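Local coordinates for protein myosin-2 (Saccharomyces cerevisiae, PDB 6IXO) that moves organelles and other cargo along actin cables as a class V myosin, gripping cargo receptors with the globular tail domain described here, at residues D96-G101 against F209-W214; A106-L111 against E152-N157. One frame throughout, in Å; residues are numbered along the deposited sequence.

Contact 1 of 2, residues D96-G101 against F209-W214. With SO4 (sulfate ion), chain B.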
loop_
_atom_site.group_PDB
_atom_site.type_symbol
_atom_site.label_atom_id
_atom_site.label_comp_id
_atom_site.label_asym_id
_atom_site.label_seq_id
_atom_site.Cartn_x
_atom_site.Cartn_y
_atom_site.Cartn_z
ATOM N N ASP A 96 7.870 -10.145 5.677
ATOM C CA ASP A 96 8.408 -9.591 4.442
ATOM C C ASP A 96 7.404 -8.788 3.646
ATOM O O ASP A 96 7.765 -8.127 2.661
ATOM C CB ASP A 96 8.935 -10.713 3.556
ATOM C CG ASP A 96 10.237 -11.255 4.050
ATOM O OD1 ASP A 96 10.968 -10.480 4.700
ATOM O OD2 ASP A 96 10.519 -12.446 3.799
ATOM N N LEU A 97 6.146 -8.840 4.058
ATOM C CA LEU A 97 5.066 -8.276 3.245
ATOM C C LEU A 97 5.267 -6.814 2.865
ATOM O O LEU A 97 5.097 -6.435 1.708
ATOM C CB LEU A 97 3.732 -8.423 4.001
ATOM C CG LEU A 97 2.548 -7.806 3.266
ATOM C CD1 LEU A 97 2.295 -8.450 1.934
ATOM C CD2 LEU A 97 1.325 -7.981 4.188
ATOM N N ILE A 98 5.634 -5.978 3.825
ATOM C CA ILE A 98 5.739 -4.553 3.518
ATOM C C ILE A 98 6.994 -4.267 2.648
ATOM O O ILE A 98 6.845 -3.704 1.563
ATOM C CB ILE A 98 5.758 -3.681 4.825
ATOM C CG1 ILE A 98 4.367 -3.736 5.491
ATOM C CG2 ILE A 98 6.164 -2.237 4.500
ATOM C CD1 ILE A 98 4.409 -3.320 7.053
ATOM N N PRO A 99 8.205 -4.651 3.104
ATOM C CA PRO A 99 9.337 -4.326 2.207
ATOM C C PRO A 99 9.235 -5.004 0.843
ATOM O O PRO A 99 9.536 -4.334 -0.154
ATOM C CB PRO A 99 10.587 -4.824 2.976
ATOM C CG PRO A 99 10.058 -5.703 4.070
ATOM C CD PRO A 99 8.660 -5.246 4.370
ATOM N N SER A 100 8.797 -6.266 0.762
ATOM C CA SER A 100 8.774 -6.903 -0.569
ATOM C C SER A 100 7.740 -6.250 -1.444
ATOM O O SER A 100 7.936 -6.094 -2.636
ATOM C CB SER A 100 8.529 -8.393 -0.473
ATOM O OG SER A 100 9.629 -9.007 0.187
ATOM N N GLY A 101 6.616 -5.847 -0.861
ATOM C CA GLY A 101 5.605 -5.201 -1.687
ATOM C C GLY A 101 6.060 -3.855 -2.213
ATOM O O GLY A 101 5.807 -3.499 -3.355
ATOM N N PHE A 209 3.053 0.656 10.688
ATOM C CA PHE A 209 3.019 1.890 9.906
ATOM C C PHE A 209 4.425 2.509 9.734
ATOM O O PHE A 209 4.764 3.021 8.645
ATOM C CB PHE A 209 2.076 2.916 10.545
ATOM C CG PHE A 209 0.649 2.657 10.249
ATOM C CD1 PHE A 209 0.095 3.050 9.035
ATOM C CD2 PHE A 209 -0.155 1.972 11.171
ATOM C CE1 PHE A 209 -1.241 2.783 8.733
ATOM C CE2 PHE A 209 -1.495 1.698 10.883
ATOM C CZ PHE A 209 -2.045 2.099 9.661
ATOM N N ASN A 210 5.267 2.452 10.764
ATOM C CA ASN A 210 6.655 2.909 10.554
ATOM C C ASN A 210 7.378 2.178 9.421
ATOM O O ASN A 210 8.203 2.751 8.695
ATOM C CB ASN A 210 7.468 2.717 11.806
ATOM C CG ASN A 210 7.540 3.956 12.603
ATOM O OD1 ASN A 210 7.759 5.033 12.046
ATOM N ND2 ASN A 210 7.353 3.835 13.910
ATOM N N SER A 211 7.093 0.891 9.319
ATOM C CA SER A 211 7.745 0.057 8.313
ATOM C C SER A 211 7.278 0.496 6.931
ATOM O O SER A 211 8.079 0.594 5.995
ATOM C CB SER A 211 7.433 -1.415 8.583
ATOM O OG SER A 211 8.049 -2.248 7.612
ATOM N N ILE A 212 5.984 0.796 6.794
ATOM C CA ILE A 212 5.517 1.345 5.521
ATOM C C ILE A 212 6.228 2.646 5.226
ATOM O O ILE A 212 6.751 2.849 4.126
ATOM C CB ILE A 212 4.028 1.575 5.531
ATOM C CG1 ILE A 212 3.312 0.221 5.604
ATOM C CG2 ILE A 212 3.558 2.270 4.240
ATOM C CD1 ILE A 212 1.812 0.354 5.797
ATOM N N TYR A 213 6.268 3.530 6.216
ATOM C CA TYR A 213 6.944 4.813 6.012
ATOM C C TYR A 213 8.390 4.674 5.566
ATOM O O TYR A 213 8.822 5.298 4.554
ATOM C CB TYR A 213 6.886 5.625 7.335
ATOM C CG TYR A 213 7.672 6.921 7.252
ATOM C CD1 TYR A 213 7.090 8.073 6.740
ATOM C CD2 TYR A 213 8.985 6.992 7.700
ATOM C CE1 TYR A 213 7.787 9.269 6.684
ATOM C CE2 TYR A 213 9.698 8.187 7.650
ATOM C CZ TYR A 213 9.090 9.318 7.136
ATOM O OH TYR A 213 9.770 10.510 7.084
ATOM N N TRP A 214 9.179 3.886 6.307
ATOM C CA TRP A 214 10.629 3.840 6.027
ATOM C C TRP A 214 10.964 3.069 4.749
ATOM O O TRP A 214 11.923 3.420 4.061
ATOM C CB TRP A 214 11.384 3.245 7.211
ATOM C CG TRP A 214 11.581 4.252 8.268
ATOM C CD1 TRP A 214 10.980 4.292 9.515
ATOM C CD2 TRP A 214 12.383 5.433 8.166
ATOM N NE1 TRP A 214 11.408 5.416 10.190
ATOM C CE2 TRP A 214 12.262 6.130 9.383
ATOM C CE3 TRP A 214 13.202 5.964 7.156
ATOM C CZ2 TRP A 214 12.929 7.336 9.624
ATOM C CZ3 TRP A 214 13.861 7.148 7.395
ATOM C CH2 TRP A 214 13.721 7.826 8.619
HETATM S S SO4 B . 10.608 7.314 13.254
HETATM O O1 SO4 B . 9.628 7.587 14.301
HETATM O O2 SO4 B . 11.138 5.962 13.411
HETATM O O3 SO4 B . 11.692 8.287 13.342
HETATM O O4 SO4 B . 9.969 7.426 11.949
#
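W214 NE1 points at a sulfate ion, probably taken up from the crystallisation liquor, and shares its one N-H between two oxygens. From W214 NE1 to sulfate O2 the bond is nearly straight (163°) but weak, 3.3 Å. W214 NE1 to sulfate O4 is shorter, 3.0 Å, yet bent and likewise weak. The sulfur lies in the indole plane, at the ring's edge, and H274 gives the ion a further hydrogen bond. Y213 CE2 stands over the centre of the W214 indole, 3.7 Å above its plane. Without the indole, as with an alanine here, the sulfate would probably lose this donor and Y213 the ring face it lies over. The helix carrying these rings, 202-218, packs nearly parallel to the start of helix 97-124 in this all-helical cargo-binding domain, the short segments crossing at -18°. I98 makes nearly all of the contact from the 96-101 side. With CG1 beside the backbone N (chi1 -69°), I98 CG2 lies anti to that N and comes within 3.6 Å of S211 OG and 3.9 Å of I212 CG1, the two isoleucine side chains crossing at about a right angle. I98 CD1 flanks the serine too, 3.9 Å from S211 CB, while L166 of helix 134-180 also packs on I98.

Contact 2 of 2, residues A106-L111 against E152-N157; sequences ANVREL and EALSYN
This is a buried helix-to-helix contact inside the cargo-binding tail domain, where helix 97-124 meets the long helix 134-180, the two segments running in broadly opposite directions. V108 packs against the surface of helix 134-180 with both of its methyls. V108 CG1, held anti to the backbone N (chi1 170°), chiefly meets S155, lying 3.8 Å from S155 CA and 3.9 Å from S155 CB, and it also borders L154. V108 CG2 meets L154 CD2 at 3.8 Å; the two side chains cross obliquely. The branched residue thus touches a leucine methyl and the CA and CB of S155 at once, and the small side chain of S155 is consistent with the close backbone approach, V108 CA to S155 CA 6.1 Å. I85 of helix 71-90 adds to the apolar surroundings of V108, and L82 of the same helix packs on L154.

Beside this apolar patch runs a polar bridge. A water lying at the edge of the R109 guanidinium, in its plane, accepts a hydrogen bond from NH1 of R109 at 2.7 Å and passes one on to OG of S155 at 3.0 Å. That hydroxyl is also bonded to D379 OD2, while R109 NH2 makes a weak bond to the I384 carbonyl oxygen. The buried S155 hydroxyl is therefore satisfied by a water and a carboxylate, and the positive charge of R109, relayed through the water, probably offsets some of the negative charge that D379 brings to this network.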
loop_
_atom_site.group_PDB
_atom_site.type_symbol
_atom_site.label_atom_id
_atom_site.label_comp_id
_atom_site.label_asym_id
_atom_site.label_seq_id
_atom_site.Cartn_x
_atom_site.Cartn_y
_atom_site.Cartn_z
ATOM N N ALA A 106 8.099 -0.429 -6.634
ATOM C CA ALA A 106 9.154 0.434 -7.190
ATOM C C ALA A 106 9.586 -0.109 -8.568
ATOM O O ALA A 106 9.764 0.650 -9.547
ATOM C CB ALA A 106 10.335 0.484 -6.274
ATOM N N ASN A 107 9.751 -1.425 -8.634
ATOM C CA ASN A 107 10.291 -2.033 -9.856
ATOM C C ASN A 107 9.309 -1.988 -11.013
ATOM O O ASN A 107 9.677 -1.716 -12.169
ATOM C CB ASN A 107 10.742 -3.466 -9.573
ATOM C CG ASN A 107 12.152 -3.496 -9.074
ATOM O OD1 ASN A 107 13.129 -3.449 -9.874
ATOM N ND2 ASN A 107 12.305 -3.450 -7.748
ATOM N N VAL A 108 8.045 -2.231 -10.712
ATOM C CA VAL A 108 7.022 -2.177 -11.763
ATOM C C VAL A 108 6.833 -0.725 -12.198
ATOM O O VAL A 108 6.643 -0.435 -13.394
ATOM C CB VAL A 108 5.696 -2.817 -11.294
ATOM C CG1 VAL A 108 4.579 -2.532 -12.285
ATOM C CG2 VAL A 108 5.892 -4.337 -11.125
ATOM N N ARG A 109 6.947 0.215 -11.252
ATOM C CA ARG A 109 6.892 1.623 -11.666
ATOM C C ARG A 109 8.063 1.952 -12.596
ATOM O O ARG A 109 7.929 2.750 -13.545
ATOM C CB ARG A 109 6.924 2.575 -10.457
ATOM C CG ARG A 109 6.766 4.038 -10.859
ATOM C CD ARG A 109 5.410 4.264 -11.543
ATOM N NE ARG A 109 5.130 5.695 -11.758
ATOM C CZ ARG A 109 4.044 6.150 -12.397
ATOM N NH1 ARG A 109 3.145 5.278 -12.911
ATOM N NH2 ARG A 109 3.879 7.468 -12.552
ATOM N N GLU A 110 9.227 1.375 -12.314
ATOM C CA GLU A 110 10.388 1.700 -13.161
ATOM C C GLU A 110 10.171 1.114 -14.577
ATOM O O GLU A 110 10.515 1.720 -15.580
ATOM C CB GLU A 110 11.671 1.132 -12.538
ATOM C CG GLU A 110 12.953 1.416 -13.340
ATOM C CD GLU A 110 13.479 2.813 -13.052
ATOM O OE1 GLU A 110 12.841 3.540 -12.254
ATOM O OE2 GLU A 110 14.539 3.156 -13.601
ATOM N N LEU A 111 9.589 -0.078 -14.643
ATOM C CA LEU A 111 9.310 -0.741 -15.918
ATOM C C LEU A 111 8.279 0.047 -16.713
ATOM O O LEU A 111 8.415 0.264 -17.917
ATOM C CB LEU A 111 8.789 -2.152 -15.681
ATOM C CG LEU A 111 9.827 -3.182 -15.242
ATOM C CD1 LEU A 111 9.160 -4.493 -14.750
ATOM C CD2 LEU A 111 10.819 -3.454 -16.424
ATOM N N GLU A 152 0.633 -1.024 -16.975
ATOM C CA GLU A 152 -0.345 -0.271 -16.222
ATOM C C GLU A 152 -1.257 -1.214 -15.432
ATOM O O GLU A 152 -1.487 -1.024 -14.218
ATOM C CB GLU A 152 -1.147 0.595 -17.186
ATOM C CG GLU A 152 -2.284 1.382 -16.546
ATOM C CD GLU A 152 -3.064 2.194 -17.588
ATOM O OE1 GLU A 152 -2.766 3.392 -17.760
ATOM O OE2 GLU A 152 -3.969 1.630 -18.241
ATOM N N ALA A 153 -1.742 -2.258 -16.104
ATOM C CA ALA A 153 -2.565 -3.272 -15.440
ATOM C C ALA A 153 -1.775 -3.986 -14.342
ATOM O O ALA A 153 -2.299 -4.196 -13.219
ATOM C CB ALA A 153 -3.127 -4.298 -16.474
ATOM N N LEU A 154 -0.522 -4.345 -14.627
ATOM C CA LEU A 154 0.308 -5.008 -13.604
ATOM C C LEU A 154 0.442 -4.137 -12.330
ATOM O O LEU A 154 0.279 -4.618 -11.200
ATOM C CB LEU A 154 1.705 -5.326 -14.135
ATOM C CG LEU A 154 2.678 -6.018 -13.156
ATOM C CD1 LEU A 154 2.115 -7.380 -12.677
ATOM C CD2 LEU A 154 4.052 -6.255 -13.841
ATOM N N SER A 155 0.766 -2.869 -12.529
ATOM C CA SER A 155 0.920 -1.928 -11.412
ATOM C C SER A 155 -0.378 -1.902 -10.571
ATOM O O SER A 155 -0.336 -2.012 -9.335
ATOM C CB SER A 155 1.246 -0.535 -11.954
ATOM O OG SER A 155 1.501 0.405 -10.906
ATOM N N TYR A 156 -1.511 -1.761 -11.247
ATOM C CA TYR A 156 -2.834 -1.755 -10.599
ATOM C C TYR A 156 -3.068 -3.022 -9.797
ATOM O O TYR A 156 -3.494 -2.983 -8.610
ATOM C CB TYR A 156 -3.916 -1.607 -11.661
ATOM C CG TYR A 156 -5.333 -1.521 -11.103
ATOM C CD1 TYR A 156 -5.874 -0.286 -10.746
ATOM C CD2 TYR A 156 -6.121 -2.660 -10.957
ATOM C CE1 TYR A 156 -7.170 -0.182 -10.244
ATOM C CE2 TYR A 156 -7.452 -2.568 -10.438
ATOM C CZ TYR A 156 -7.945 -1.324 -10.091
ATOM O OH TYR A 156 -9.224 -1.186 -9.607
ATOM N N ASN A 157 -2.806 -4.150 -10.449
ATOM C CA ASN A 157 -2.994 -5.467 -9.857
ATOM C C ASN A 157 -2.137 -5.645 -8.642
ATOM O O ASN A 157 -2.651 -6.023 -7.582
ATOM C CB ASN A 157 -2.698 -6.592 -10.893
ATOM C CG ASN A 157 -3.753 -6.662 -11.937
ATOM O OD1 ASN A 157 -4.775 -5.964 -11.816
ATOM N ND2 ASN A 157 -3.545 -7.485 -12.977
HETATM O O HOH W 1 2.654 2.622 -12.621
#

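In the fold
Both contacts use helix 97-124: contact 1 takes its first turn and contact 2 begins about one turn further along, with centres about 17 Å apart and no touch between them. Contact 1 ties it to helix 202-218, contact 2 to helix 134-180, and these two partners follow each other in the chain. Contact 2 is buried throughout its touching residues; contact 1 is only partly so, since S211 and P99 are partly exposed. Methyl packing by one branched residue, I98 or V108, carries each. Polar chemistry differs: in contact 2 a water spans the two helices, whereas in contact 1 the sulfate is bound by the 202-218 side and does not bridge to 96-101.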